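PDB 4QKU: hydrolase from Burkholderia cenocepacia, which probably catalyses the metal-dependent hydrolysis of fumarylacetoacetate to fumarate and acetoacetate, the last step of phenylalanine and tyrosine breakdown. Local coordinates for residues B[106-109]-B[110-114]; B[169-172]-B[173-177]. All coordinates share one frame; numbering follows the deposited sequence.

Contact 1 of 2, residues B[106-109]-B[110-114]; sequences VQLS and ALFSR
The hydroxyl of S113 donates to the backbone carbonyl of S109, OG to O 2.7 Å, at the C-terminal end of helix 98-111 in the N-terminal region of this FAH-family protein. It is a side-chain bond four residues back along the chain, in the place where the next i-to-i+4 amide bond would fall. Three such bonds come just before it: A110 N to V106 O, L111 N to Q107 O and F112 N to L108 O (3.0 Å), the last almost in line with the carbonyl. OG of S113 lies beside its own backbone N (chi1 -81°), which brings the hydroxyl back to the S109 carbonyl with a 25° tilt from the carbonyl plane. The S109 hydroxyl itself bonds to R23, and the side-chain carboxamide of Q107 bonds to the backbone of T77 through OE1 and of S103 through NE2.

The side chains of L108 and F112 run alongside each other in the same direction. L108 packs on V58 of strand 55-60 and on L67 and L70 of helix 67-72; F112 touches L60 and L119, while W26 meets its ring with the planes about 30° apart. The L108 carbonyl oxygen lies at the edge of that ring, near its plane and 3.3 Å from F112 CD2, and F112 CE2 lies 4.1 Å from the L108 methyl CD2.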
loop_
_atom_site.group_PDB
_atom_site.type_symbol
_atom_site.label_atom_id
_atom_site.label_comp_id
_atom_site.label_asym_id
_atom_site.label_seq_id
_atom_site.Cartn_x
_atom_site.Cartn_y
_atom_site.Cartn_z
ATOM N N VAL B 106 -27.411 -13.739 11.167
ATOM C CA VAL B 106 -28.536 -14.558 11.600
ATOM C C VAL B 106 -29.480 -13.780 12.519
ATOM O O VAL B 106 -30.701 -13.929 12.424
ATOM C CB VAL B 106 -28.071 -15.851 12.339
ATOM C CG1 VAL B 106 -29.210 -16.500 13.130
ATOM C CG2 VAL B 106 -27.492 -16.860 11.353
ATOM N N GLN B 107 -28.935 -12.966 13.406
ATOM C CA GLN B 107 -29.782 -12.204 14.308
ATOM C C GLN B 107 -30.586 -11.148 13.543
ATOM O O GLN B 107 -31.775 -10.919 13.821
ATOM C CB GLN B 107 -28.953 -11.571 15.407
ATOM C CG GLN B 107 -28.372 -12.590 16.369
ATOM C CD GLN B 107 -27.367 -11.957 17.310
ATOM O OE1 GLN B 107 -27.748 -11.292 18.277
ATOM N NE2 GLN B 107 -26.076 -12.158 17.035
ATOM N N LEU B 108 -29.929 -10.518 12.576
ATOM C CA LEU B 108 -30.564 -9.478 11.798
ATOM C C LEU B 108 -31.648 -10.068 10.923
ATOM O O LEU B 108 -32.777 -9.585 10.925
ATOM C CB LEU B 108 -29.552 -8.729 10.948
ATOM C CG LEU B 108 -28.530 -7.890 11.712
ATOM C CD1 LEU B 108 -27.621 -7.198 10.723
ATOM C CD2 LEU B 108 -29.183 -6.882 12.641
ATOM N N SER B 109 -31.322 -11.125 10.198
ATOM C CA SER B 109 -32.329 -11.802 9.382
ATOM C C SER B 109 -33.584 -12.194 10.186
ATOM O O SER B 109 -34.695 -12.061 9.702
ATOM C CB SER B 109 -31.757 -13.036 8.716
ATOM O OG SER B 109 -32.686 -13.547 7.791
ATOM N N ALA B 110 -33.387 -12.667 11.410
ATOM C CA ALA B 110 -34.498 -13.112 12.251
ATOM C C ALA B 110 -35.313 -11.931 12.711
ATOM O O ALA B 110 -36.508 -11.912 12.608
ATOM C CB ALA B 110 -33.979 -13.903 13.444
ATOM N N LEU B 111 -34.633 -10.911 13.171
ATOM C CA LEU B 111 -35.297 -9.714 13.693
ATOM C C LEU B 111 -36.122 -8.946 12.655
ATOM O O LEU B 111 -37.181 -8.402 12.981
ATOM C CB LEU B 111 -34.247 -8.783 14.304
ATOM C CG LEU B 111 -34.830 -7.666 15.174
ATOM C CD1 LEU B 111 -35.533 -8.257 16.400
ATOM C CD2 LEU B 111 -33.751 -6.673 15.568
ATOM N N PHE B 112 -35.631 -8.896 11.418
ATOM C CA PHE B 112 -36.266 -8.089 10.389
ATOM C C PHE B 112 -37.134 -8.893 9.477
ATOM O O PHE B 112 -37.699 -8.351 8.541
ATOM C CB PHE B 112 -35.228 -7.291 9.599
ATOM C CG PHE B 112 -34.632 -6.166 10.385
ATOM C CD1 PHE B 112 -35.332 -4.987 10.548
ATOM C CD2 PHE B 112 -33.403 -6.309 11.008
ATOM C CE1 PHE B 112 -34.819 -3.950 11.299
ATOM C CE2 PHE B 112 -32.879 -5.279 11.760
ATOM C CZ PHE B 112 -33.593 -4.088 11.903
ATOM N N SER B 113 -37.268 -10.185 9.779
ATOM C CA SER B 113 -38.249 -11.047 9.128
ATOM C C SER B 113 -39.681 -10.598 9.433
ATOM O O SER B 113 -40.034 -10.325 10.591
ATOM C CB SER B 113 -38.089 -12.490 9.586
ATOM O OG SER B 113 -37.059 -13.117 8.886
ATOM N N ARG B 114 -40.514 -10.610 8.401
ATOM C CA ARG B 114 -41.831 -9.981 8.462
ATOM C C ARG B 114 -42.654 -10.324 9.711
ATOM O O ARG B 114 -43.424 -9.490 10.193
ATOM C CB ARG B 114 -42.635 -10.329 7.216
ATOM C CG ARG B 114 -43.695 -9.299 6.884
ATOM C CD ARG B 114 -44.856 -9.822 6.058
ATOM N NE ARG B 114 -44.510 -10.069 4.664
ATOM C CZ ARG B 114 -44.487 -9.133 3.720
ATOM N NH1 ARG B 114 -44.767 -7.847 4.002
ATOM N NH2 ARG B 114 -44.167 -9.491 2.479
#

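Contact 2 of 2, residues B[169-172]-B[173-177]; sequences NALL and PNWSE
L171 lays its CD2 methyl over one face of the W175 indole, 3.5 Å from CD2 of the ring and offset toward the rim. The two side chains slant across each other, and the second methyl, CD1, reaches W175 CE3 at 3.9 Å. The indole is set there by its first torsion: CG lies opposite the backbone N (chi1 -172°). K154 and A157 touch the side chain, Y346 meets the ring at an angle and W347 meets it edge-to-face, and its NE1 bonds to the carbonyl of Y151.

At P173 the backbone enters helical angles. The L172 carbonyl receives the W175 amide, N to O 2.9 Å, from well above the carbonyl plane, 42° out of it. The same oxygen accepts a hydrogen bond from a water, 2.8 Å away, and that water also lies 2.5 Å from S176 OG, so it bridges the carbonyl before the proline to the serine in the turn. N174 turns its CG into the space between its backbone N and carbonyl carbon (chi1 64°), which brings OD1 to 3.4 Å from L172 CB; its ND2 is held by the carbonyls of W265 and V268 of the second subunit, where V268 also touches L172.

S176 N to P173 O and E177 N to N174 O repeat the i-to-i+3 spacing. The result is a short helical turn with P173 at its start, in the loop between helix 154-164 and strand 181-184, at the dimer interface and close to Y151 and R165, predicted substrate-binding residues of the FAH-family active site.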
loop_
_atom_site.group_PDB
_atom_site.type_symbol
_atom_site.label_atom_id
_atom_site.label_comp_id
_atom_site.label_asym_id
_atom_site.label_seq_id
_atom_site.Cartn_x
_atom_site.Cartn_y
_atom_site.Cartn_z
ATOM N N ASN B 169 1.244 -12.001 -30.072
ATOM C CA ASN B 169 2.030 -11.687 -28.883
ATOM C C ASN B 169 1.231 -10.987 -27.758
ATOM O O ASN B 169 1.796 -10.673 -26.719
ATOM C CB ASN B 169 3.262 -10.853 -29.272
ATOM N N ALA B 170 -0.076 -10.798 -27.948
ATOM C CA ALA B 170 -0.914 -9.970 -27.062
ATOM C C ALA B 170 -0.990 -10.448 -25.588
ATOM O O ALA B 170 -0.740 -9.668 -24.670
ATOM C CB ALA B 170 -2.313 -9.887 -27.639
ATOM N N LEU B 171 -1.366 -11.715 -25.393
ATOM C CA LEU B 171 -1.321 -12.381 -24.090
ATOM C C LEU B 171 0.045 -13.010 -23.880
ATOM O O LEU B 171 0.402 -13.973 -24.548
ATOM C CB LEU B 171 -2.368 -13.511 -23.986
ATOM C CG LEU B 171 -3.597 -13.349 -23.087
ATOM C CD1 LEU B 171 -4.199 -14.715 -22.799
ATOM C CD2 LEU B 171 -3.284 -12.645 -21.780
ATOM N N LEU B 172 0.807 -12.483 -22.936
ATOM C CA LEU B 172 2.097 -13.086 -22.598
ATOM C C LEU B 172 1.875 -14.398 -21.855
ATOM O O LEU B 172 0.960 -14.512 -21.054
ATOM C CB LEU B 172 2.942 -12.131 -21.755
ATOM C CG LEU B 172 3.451 -10.884 -22.505
ATOM C CD1 LEU B 172 3.998 -9.888 -21.499
ATOM C CD2 LEU B 172 4.509 -11.220 -23.547
ATOM N N PRO B 173 2.727 -15.396 -22.114
ATOM C CA PRO B 173 2.595 -16.708 -21.496
ATOM C C PRO B 173 2.370 -16.708 -19.987
ATOM O O PRO B 173 1.594 -17.514 -19.473
ATOM C CB PRO B 173 3.933 -17.365 -21.833
ATOM C CG PRO B 173 4.320 -16.768 -23.160
ATOM C CD PRO B 173 3.881 -15.343 -23.048
ATOM N N ASN B 174 3.050 -15.839 -19.268
ATOM C CA ASN B 174 2.962 -15.855 -17.814
ATOM C C ASN B 174 1.544 -15.522 -17.320
ATOM O O ASN B 174 1.151 -15.923 -16.214
ATOM C CB ASN B 174 4.014 -14.918 -17.206
ATOM C CG ASN B 174 3.791 -13.448 -17.569
ATOM O OD1 ASN B 174 3.025 -13.114 -18.469
ATOM N ND2 ASN B 174 4.479 -12.566 -16.866
ATOM N N TRP B 175 0.804 -14.748 -18.124
ATOM C CA TRP B 175 -0.545 -14.344 -17.758
ATOM C C TRP B 175 -1.396 -15.567 -17.490
ATOM O O TRP B 175 -2.219 -15.558 -16.592
ATOM C CB TRP B 175 -1.180 -13.470 -18.838
ATOM C CG TRP B 175 -2.487 -12.886 -18.373
ATOM C CD1 TRP B 175 -2.672 -11.677 -17.788
ATOM C CD2 TRP B 175 -3.774 -13.515 -18.423
ATOM N NE1 TRP B 175 -3.998 -11.513 -17.456
ATOM C CE2 TRP B 175 -4.686 -12.640 -17.823
ATOM C CE3 TRP B 175 -4.230 -14.761 -18.880
ATOM C CZ2 TRP B 175 -6.031 -12.938 -17.706
ATOM C CZ3 TRP B 175 -5.564 -15.063 -18.763
ATOM C CH2 TRP B 175 -6.451 -14.163 -18.174
ATOM N N SER B 176 -1.195 -16.634 -18.258
ATOM C CA SER B 176 -1.995 -17.848 -18.094
ATOM C C SER B 176 -1.427 -18.817 -17.054
ATOM O O SER B 176 -2.052 -19.821 -16.738
ATOM C CB SER B 176 -2.109 -18.555 -19.451
ATOM O OG SER B 176 -2.751 -17.705 -20.409
ATOM N N GLU B 177 -0.234 -18.525 -16.537
ATOM C CA GLU B 177 0.395 -19.371 -15.530
ATOM C C GLU B 177 0.137 -18.850 -14.117
ATOM O O GLU B 177 0.254 -19.585 -13.145
ATOM C CB GLU B 177 1.894 -19.490 -15.805
ATOM C CG GLU B 177 2.256 -20.255 -17.085
ATOM C CD GLU B 177 2.177 -21.779 -16.940
ATOM O OE1 GLU B 177 1.793 -22.269 -15.829
ATOM O OE2 GLU B 177 2.465 -22.466 -17.968
HETATM O O HOH W 1 -0.909 -16.544 -21.631
#

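Both contacts are local, within one continuous stretch of chain, and both are partly buried, yet they fall in different family regions, the fumarylacetoacetase N-terminal and the FAA hydrolase C-terminal, on opposite sides of the chain's centre, their nearest atoms about 36 Å apart. Contact 1 closes a regular helix with i-to-i+4 bonds and sets its apolar side chains against a strand and two helices of the same chain; no second subunit touches it, and it is remote from the annotated sites. Contact 2 lies in the loop after helix 154-164: i-to-i+3 bonds, a bridging water and a leucine over an indole give it shape, and it adjoins both the dimer partner and predicted substrate-binding residues.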